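Local coordinates for uncharacterized protein (Bacteroides ovatus, PDB 4FS7) that is of unknown function but, as an extracellular leucine-rich repeat protein of the BspA type, probably binds other proteins, at residues 60-65 with 87-92; 222-227 with 244-249; 348-353 with 369-374. One frame throughout, in Å; residues are numbered along the deposited sequence. Where two conformers were deposited one is given.

Contact 1: residues 60-65 with 87-92; sequences VSIGYA and EFAFEN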
# COMPACT_ATOMS: atom_id res chain seq x y z
N VAL A 60 -11.23 34.75 9.54
CA VAL A 60 -12.09 33.69 9.06
C VAL A 60 -11.39 32.56 8.32
O VAL A 60 -12.03 31.58 7.98
CB VAL A 60 -13.25 34.25 8.22
CG1 VAL A 60 -14.04 35.26 9.05
CG2 VAL A 60 -12.77 34.86 6.90
N SER A 61 -10.09 32.69 8.10
CA SER A 61 -9.37 31.66 7.37
C SER A 61 -7.90 31.72 7.73
O SER A 61 -7.38 32.74 8.22
CB SER A 61 -9.58 31.75 5.86
OG SER A 61 -9.11 32.96 5.36
N ILE A 62 -7.21 30.61 7.43
CA ILE A 62 -5.76 30.54 7.44
C ILE A 62 -5.34 30.36 6.00
O ILE A 62 -5.86 29.49 5.29
CB ILE A 62 -5.23 29.42 8.37
CG1 ILE A 62 -5.61 29.74 9.83
CG2 ILE A 62 -3.70 29.26 8.23
CD1 ILE A 62 -5.35 28.65 10.75
N GLY A 63 -4.42 31.21 5.56
CA GLY A 63 -4.05 31.23 4.16
C GLY A 63 -3.20 30.05 3.69
O GLY A 63 -2.58 29.35 4.47
N TYR A 64 -3.17 29.92 2.38
CA TYR A 64 -2.27 29.01 1.70
C TYR A 64 -0.84 29.13 2.24
O TYR A 64 -0.27 30.23 2.27
CB TYR A 64 -2.31 29.32 0.21
CG TYR A 64 -1.45 28.47 -0.68
CD1 TYR A 64 -0.12 28.80 -0.91
CD2 TYR A 64 -1.97 27.34 -1.30
CE1 TYR A 64 0.68 28.00 -1.76
CE2 TYR A 64 -1.18 26.54 -2.15
CZ TYR A 64 0.13 26.88 -2.36
OH TYR A 64 0.92 26.09 -3.20
N ALA A 65 -0.26 28.00 2.63
CA ALA A 65 1.11 27.95 3.12
C ALA A 65 1.43 28.95 4.23
O ALA A 65 2.59 29.31 4.41
CB ALA A 65 2.12 28.06 1.94
N GLU A 87 -4.33 25.00 1.70
CA GLU A 87 -3.35 23.92 1.41
C GLU A 87 -1.98 24.32 1.98
O GLU A 87 -1.64 25.53 2.05
CB GLU A 87 -3.21 23.66 -0.09
CG GLU A 87 -4.43 23.10 -0.72
CD GLU A 87 -4.16 22.66 -2.14
OE1 GLU A 87 -3.07 22.98 -2.64
OE2 GLU A 87 -5.02 21.97 -2.72
N PHE A 88 -1.20 23.33 2.37
CA PHE A 88 0.15 23.55 2.88
C PHE A 88 0.23 24.41 4.16
O PHE A 88 1.32 24.81 4.54
CB PHE A 88 1.10 24.13 1.81
CG PHE A 88 1.33 23.22 0.66
CD1 PHE A 88 0.47 23.23 -0.39
CD2 PHE A 88 2.41 22.37 0.63
CE1 PHE A 88 0.65 22.40 -1.48
CE2 PHE A 88 2.61 21.53 -0.47
CZ PHE A 88 1.70 21.55 -1.52
N ALA A 89 -0.90 24.63 4.85
CA ALA A 89 -0.88 25.67 5.88
C ALA A 89 0.15 25.44 7.00
O ALA A 89 0.73 26.40 7.51
CB ALA A 89 -2.29 25.87 6.44
N PHE A 90 0.36 24.18 7.40
CA PHE A 90 1.28 23.85 8.47
C PHE A 90 2.35 22.87 7.96
O PHE A 90 2.93 22.15 8.74
CB PHE A 90 0.53 23.27 9.68
CG PHE A 90 -0.73 24.01 10.00
CD1 PHE A 90 -0.71 25.29 10.54
CD2 PHE A 90 -1.93 23.45 9.74
CE1 PHE A 90 -1.92 25.96 10.77
CE2 PHE A 90 -3.11 24.09 9.99
CZ PHE A 90 -3.11 25.35 10.48
N GLU A 91 2.61 22.89 6.65
CA GLU A 91 3.57 21.95 6.06
C GLU A 91 4.93 22.16 6.72
O GLU A 91 5.41 23.30 6.83
CB GLU A 91 3.65 22.14 4.56
CG GLU A 91 4.25 20.93 3.83
CD GLU A 91 4.87 21.27 2.50
OE1 GLU A 91 5.61 22.28 2.44
OE2 GLU A 91 4.61 20.50 1.54
N ASN A 92 5.56 21.06 7.13
CA ASN A 92 6.89 21.13 7.72
C ASN A 92 7.01 21.94 9.00
O ASN A 92 8.09 22.42 9.33
CB ASN A 92 7.95 21.55 6.67
CG ASN A 92 8.09 20.52 5.56
OD1 ASN A 92 7.93 19.31 5.79
ND2 ASN A 92 8.39 20.98 4.36

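Contact 2: residues 222-227 with 244-249; sequences LGDFAL and LGKSVF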
# COMPACT_ATOMS: atom_id res chain seq x y z
N LEU A 222 -7.42 -5.46 -5.63
CA LEU A 222 -6.20 -5.00 -4.90
C LEU A 222 -5.17 -4.55 -5.92
O LEU A 222 -4.79 -5.31 -6.79
CB LEU A 222 -5.50 -6.08 -4.05
CG LEU A 222 -6.30 -6.80 -3.00
CD1 LEU A 222 -5.48 -7.89 -2.28
CD2 LEU A 222 -6.93 -5.88 -1.99
N GLY A 223 -4.70 -3.31 -5.78
CA GLY A 223 -3.79 -2.70 -6.72
C GLY A 223 -2.33 -3.13 -6.55
O GLY A 223 -1.95 -3.91 -5.65
N ASP A 224 -1.50 -2.61 -7.42
CA ASP A 224 -0.11 -2.96 -7.47
C ASP A 224 0.57 -2.66 -6.13
O ASP A 224 0.37 -1.58 -5.57
CB ASP A 224 0.64 -2.17 -8.57
CG ASP A 224 0.19 -2.44 -9.99
OD1 ASP A 224 -0.65 -3.31 -10.22
OD2 ASP A 224 0.74 -1.75 -10.88
N PHE A 225 1.34 -3.60 -5.59
CA PHE A 225 2.05 -3.44 -4.35
C PHE A 225 1.15 -3.10 -3.15
O PHE A 225 1.61 -2.64 -2.12
CB PHE A 225 3.17 -2.37 -4.44
CG PHE A 225 4.30 -2.74 -5.34
CD1 PHE A 225 5.42 -3.43 -4.83
CD2 PHE A 225 4.32 -2.37 -6.66
CE1 PHE A 225 6.48 -3.75 -5.65
CE2 PHE A 225 5.40 -2.71 -7.47
CZ PHE A 225 6.46 -3.37 -6.96
N ALA A 226 -0.17 -3.39 -3.22
CA ALA A 226 -1.08 -2.90 -2.17
C ALA A 226 -0.80 -3.43 -0.80
O ALA A 226 -1.07 -2.73 0.19
CB ALA A 226 -2.54 -3.12 -2.55
N LEU A 227 -0.30 -4.67 -0.74
CA LEU A 227 0.01 -5.32 0.53
C LEU A 227 1.48 -5.71 0.56
O LEU A 227 1.86 -6.64 1.26
CB LEU A 227 -0.93 -6.51 0.78
CG LEU A 227 -2.39 -6.14 1.06
CD1 LEU A 227 -3.28 -7.39 1.03
CD2 LEU A 227 -2.44 -5.46 2.42
N LEU A 244 -6.38 -8.90 -9.07
CA LEU A 244 -5.20 -8.52 -8.32
C LEU A 244 -4.22 -7.91 -9.31
O LEU A 244 -4.06 -8.44 -10.41
CB LEU A 244 -4.53 -9.74 -7.64
CG LEU A 244 -5.42 -10.59 -6.76
CD1 LEU A 244 -4.66 -11.77 -6.23
CD2 LEU A 244 -6.04 -9.78 -5.63
N GLY A 245 -3.62 -6.78 -8.92
CA GLY A 245 -2.59 -6.12 -9.68
C GLY A 245 -1.26 -6.86 -9.67
O GLY A 245 -1.22 -8.06 -9.45
N LYS A 246 -0.19 -6.12 -9.93
CA LYS A 246 1.16 -6.67 -9.92
C LYS A 246 1.77 -6.58 -8.52
O LYS A 246 1.55 -5.60 -7.80
CB LYS A 246 2.03 -5.87 -10.87
CG LYS A 246 1.58 -5.88 -12.30
CD LYS A 246 2.25 -4.75 -13.13
CE LYS A 246 1.70 -4.70 -14.53
NZ LYS A 246 2.18 -3.47 -15.21
N SER A 247 2.59 -7.56 -8.14
CA SER A 247 3.46 -7.37 -7.00
C SER A 247 2.68 -7.07 -5.70
O SER A 247 3.21 -6.44 -4.81
CB SER A 247 4.48 -6.25 -7.27
OG SER A 247 5.18 -6.49 -8.49
N VAL A 248 1.47 -7.61 -5.57
CA VAL A 248 0.60 -7.21 -4.50
C VAL A 248 1.19 -7.54 -3.14
O VAL A 248 0.98 -6.78 -2.21
CB VAL A 248 -0.82 -7.79 -4.65
CG1 VAL A 248 -1.70 -7.45 -3.45
CG2 VAL A 248 -1.49 -7.32 -5.94
N PHE A 249 1.88 -8.68 -3.04
CA PHE A 249 2.46 -9.12 -1.82
C PHE A 249 4.00 -9.11 -1.88
O PHE A 249 4.70 -9.84 -1.16
CB PHE A 249 1.97 -10.52 -1.45
CG PHE A 249 0.50 -10.56 -1.19
CD1 PHE A 249 -0.03 -10.24 0.06
CD2 PHE A 249 -0.39 -10.86 -2.22
CE1 PHE A 249 -1.39 -10.24 0.29
CE2 PHE A 249 -1.73 -10.87 -2.00
CZ PHE A 249 -2.25 -10.54 -0.75
O HOH W 1 0.69 -1.44 -13.56

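Contact 3: residues 348-353 with 369-374; sequences INFPLS and KKVELP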
# COMPACT_ATOMS: atom_id res chain seq x y z
N ILE A 348 9.42 -34.02 -10.67
CA ILE A 348 8.51 -33.25 -11.49
C ILE A 348 8.08 -34.13 -12.64
O ILE A 348 8.90 -34.81 -13.25
CB ILE A 348 9.10 -31.89 -11.92
CG1 ILE A 348 8.04 -31.09 -12.68
CG2 ILE A 348 10.41 -32.09 -12.73
CD1 ILE A 348 8.47 -29.61 -12.91
N ASN A 349 6.78 -34.10 -12.91
CA ASN A 349 6.19 -34.79 -14.03
C ASN A 349 5.89 -33.87 -15.19
O ASN A 349 5.69 -32.66 -14.99
CB ASN A 349 4.88 -35.46 -13.62
CG ASN A 349 3.86 -34.46 -13.14
OD1 ASN A 349 4.12 -33.66 -12.24
ND2 ASN A 349 2.70 -34.46 -13.76
N PHE A 350 5.82 -34.45 -16.39
CA PHE A 350 5.57 -33.72 -17.60
C PHE A 350 4.35 -34.29 -18.29
O PHE A 350 4.44 -35.27 -19.05
CB PHE A 350 6.82 -33.78 -18.47
CG PHE A 350 7.95 -33.06 -17.83
CD1 PHE A 350 8.05 -31.68 -17.94
CD2 PHE A 350 8.86 -33.70 -17.04
CE1 PHE A 350 9.08 -31.02 -17.30
CE2 PHE A 350 9.92 -33.02 -16.39
CZ PHE A 350 10.01 -31.65 -16.53
N PRO A 351 3.20 -33.69 -18.05
CA PRO A 351 2.00 -34.26 -18.63
C PRO A 351 1.98 -34.22 -20.16
O PRO A 351 2.59 -33.36 -20.74
CB PRO A 351 0.90 -33.40 -18.03
CG PRO A 351 1.45 -32.93 -16.74
CD PRO A 351 2.90 -32.72 -16.99
N LEU A 352 1.28 -35.16 -20.79
CA LEU A 352 1.27 -35.24 -22.24
C LEU A 352 0.54 -34.08 -22.92
O LEU A 352 0.68 -33.90 -24.11
CB LEU A 352 0.68 -36.59 -22.69
N SER A 353 -0.19 -33.25 -22.16
CA SER A 353 -0.74 -31.98 -22.66
C SER A 353 0.34 -30.92 -22.94
O SER A 353 0.08 -29.93 -23.61
CB SER A 353 -1.71 -31.38 -21.63
OG SER A 353 -1.16 -31.39 -20.33
N LYS A 369 17.56 -35.42 -11.46
CA LYS A 369 18.42 -36.51 -11.99
C LYS A 369 17.74 -37.34 -13.04
O LYS A 369 18.43 -37.86 -13.94
CB LYS A 369 18.88 -37.42 -10.84
CG LYS A 369 19.74 -36.73 -9.81
CD LYS A 369 20.02 -37.57 -8.59
CE LYS A 369 20.86 -36.81 -7.58
NZ LYS A 369 21.05 -37.61 -6.35
N LYS A 370 16.42 -37.49 -12.96
CA LYS A 370 15.68 -38.35 -13.88
C LYS A 370 14.35 -37.72 -14.23
O LYS A 370 13.60 -37.31 -13.34
CB LYS A 370 15.43 -39.74 -13.27
CG LYS A 370 16.69 -40.49 -12.89
N VAL A 371 14.06 -37.57 -15.51
CA VAL A 371 12.71 -37.22 -15.87
C VAL A 371 12.27 -38.12 -17.00
O VAL A 371 13.08 -38.84 -17.58
CB VAL A 371 12.58 -35.75 -16.26
CG1 VAL A 371 12.95 -34.85 -15.07
CG2 VAL A 371 13.46 -35.47 -17.49
N GLU A 372 10.97 -38.11 -17.24
CA GLU A 372 10.31 -38.84 -18.32
C GLU A 372 9.61 -37.82 -19.21
O GLU A 372 8.78 -37.07 -18.72
CB GLU A 372 9.27 -39.81 -17.73
CG GLU A 372 9.85 -40.85 -16.75
CD GLU A 372 8.85 -41.92 -16.36
OE1 GLU A 372 7.72 -41.89 -16.90
OE2 GLU A 372 9.20 -42.80 -15.52
N LEU A 373 9.97 -37.78 -20.49
CA LEU A 373 9.37 -36.89 -21.51
C LEU A 373 9.03 -37.65 -22.78
O LEU A 373 9.77 -38.56 -23.17
CB LEU A 373 10.34 -35.76 -21.92
CG LEU A 373 10.49 -34.50 -21.09
CD1 LEU A 373 11.64 -33.69 -21.67
CD2 LEU A 373 9.23 -33.72 -21.06
N PRO A 374 8.03 -37.19 -23.53
CA PRO A 374 7.83 -37.75 -24.85
C PRO A 374 8.98 -37.36 -25.76
O PRO A 374 9.52 -36.26 -25.66
CB PRO A 374 6.51 -37.14 -25.32
CG PRO A 374 6.35 -35.93 -24.54
CD PRO A 374 7.04 -36.15 -23.22
O HOH W 2 11.64 -36.12 -11.64
O HOH W 3 9.42 -36.96 -14.92
O HOH W 4 6.91 -37.15 -16.51
O HOH W 5 6.19 -37.13 -19.91

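Contact 1: residues 60-65 with 87-92
Tyr64 reaches across to 87-92 with its ring, although its CB starts out away from that segment. CG stands anti to the backbone N (chi1 -179°), which carries the ring beside Glu87 and alongside Phe88. CG and CD2 lie near the carbonyl oxygen of Glu87, with Tyr64 CD2 to Glu87 O at 3.8 Å. CD2 and CE2 both touch Glu87 CB, and Tyr64 CE2 also comes within 4.1 Å of Glu87 OE1, the carboxylate being tilted 31° from the ring plane. Farther out, CZ and OH meet the Phe88 ring, with Tyr64 OH to Phe88 CD1 at 4.0 Å. The side chains of Tyr64 and Phe88 point the same way, their ring planes oblique at 53°. Beneath this exposed tyrosine the backbones join by one hydrogen bond, Ala65 N to Glu87 O (2.9 Å), nearly straight and received almost along the C=O axis. Ala65 CA adds a C-H contact to Phe88 O. The link ties equivalent loops of successive coils, each following a strand, 55-62 and 84-85, that pair in parallel, as expected of the solenoid stacking of a BspA-type leucine-rich repeat protein. Phe88 to Glu91 forms a type I turn, closed by Glu91 N to Phe88 O. On the buried side Ile62 divides its branches: CG2, anti to the backbone N, rests against Ala89 CB, while Ile62 CD1 meets Phe90 CZ at the ring edge, 4.0 Å away. Ala89 CB lies over the centre of one face of that same ring, which Phe113 also meets.

Contact 2: residues 222-227 with 244-249
Leu222 CD1 sits at the apolar centre, 3.9 Å from Leu244 CD2 and 4.0 Å from Val248 CG1. The two leucines run side by side from a parallel bridge, as stacked coils of a leucine-rich repeat solenoid do; Val248 crosses Leu222 at about a right angle. Val248 CG1 also covers one face of Phe249, off-centre, while Leu227 CD1 packs closely on Phe249 CE1 (3.5 Å). Around this core the backbones are joined by Gly245 N to Leu222 O, Phe225 N to Lys246 O and Leu227 N to Val248 O. Farther out, Ser247 CB stands 3.5 Å from the Phe225 ring centroid, over its face, a CH-pi contact; Tyr202 meets the same ring nearly parallel to it. An alanine in place of Phe225 would probably lose the cover over Ser247 and the meeting with Tyr202. At the polar edge Lys246 N donates to Asp224 OD1 (2.9 Å) from above the carboxylate plane, and Gly245 CA lies 3.5 Å from Asp224 OD1. Water 1 donates to Asp224 OD2 and accepts from Lys246 NZ. With Asp224 OD2 and Lys246 NZ 4.9 Å apart and bridged by solvent, their attraction is likely to be softened, while OD1 is held by the backbone.

Contact 3: residues 348-353 with 369-374
Apolar contacts centre on Phe350, whose side chain leans toward 369-374 with CG anti to its own carbonyl carbon (chi1 -66°). Leu373 CD2 presses on the root of the ring, 3.5 Å from both Phe350 CB and CG. Farther along the ring, Phe350 CE2 meets Val371 CG1 at 3.8 Å, the methyl lying at the ring edge, near its plane. Both aliphatic side chains cross the phenylalanine obliquely. Ile348 CG2 adds a looser touch to Val371 CG1. Between the two aliphatic residues, the carbonyl oxygen of Glu372 comes within 3.8 Å of Phe350 CD2.

Polar contacts pass through water, no direct hydrogen bond joining the segments. Water 2 accepts from Ile348 N and lies 2.9 Å from Lys370 O. Water 3 donates to Ile348 O (2.8 Å) and accepts from Glu372 N. Water 4 takes the N-H of Phe350 and gives a proton to Glu372 O, to which water 5 also donates while donating to Phe350 O (2.7 Å). Two waters therefore grip the one carbonyl of Glu372, and the waters span the gap between the two backbones.

In the fold, 348-353 runs on from strand 347-348 into the loop before strand 356-357, and Asn349 and Ser353 hydrogen-bond back to the preceding coil, at Leu327 and at Tyr329 and Val331. Strand 370-374 instead pairs in parallel with strand 389-393, the last strand of the chain, and there Val371 packs on Phe390 and Leu373 on Trp392.

The three contacts follow one another along the solenoid, contacts 1 and 3 on opposite sides of the chain's centre, about 68 Å apart between centres, with contact 2 some 34 Å from each. Contacts 1 and 2 hold the same kind of element, the loop just after a strand against its counterpart one coil on; contact 3 sets the loop after strand 347-348 against strand 370-374. Contact 2 is the most buried and richest in direct hydrogen bonds. Contact 1, partly buried, has one backbone bond, with an exposed tyrosine on one side and buried apolar packing on the other, whereas contact 3 couples a buried phenylalanine packed by aliphatic side chains to water-mediated backbone links.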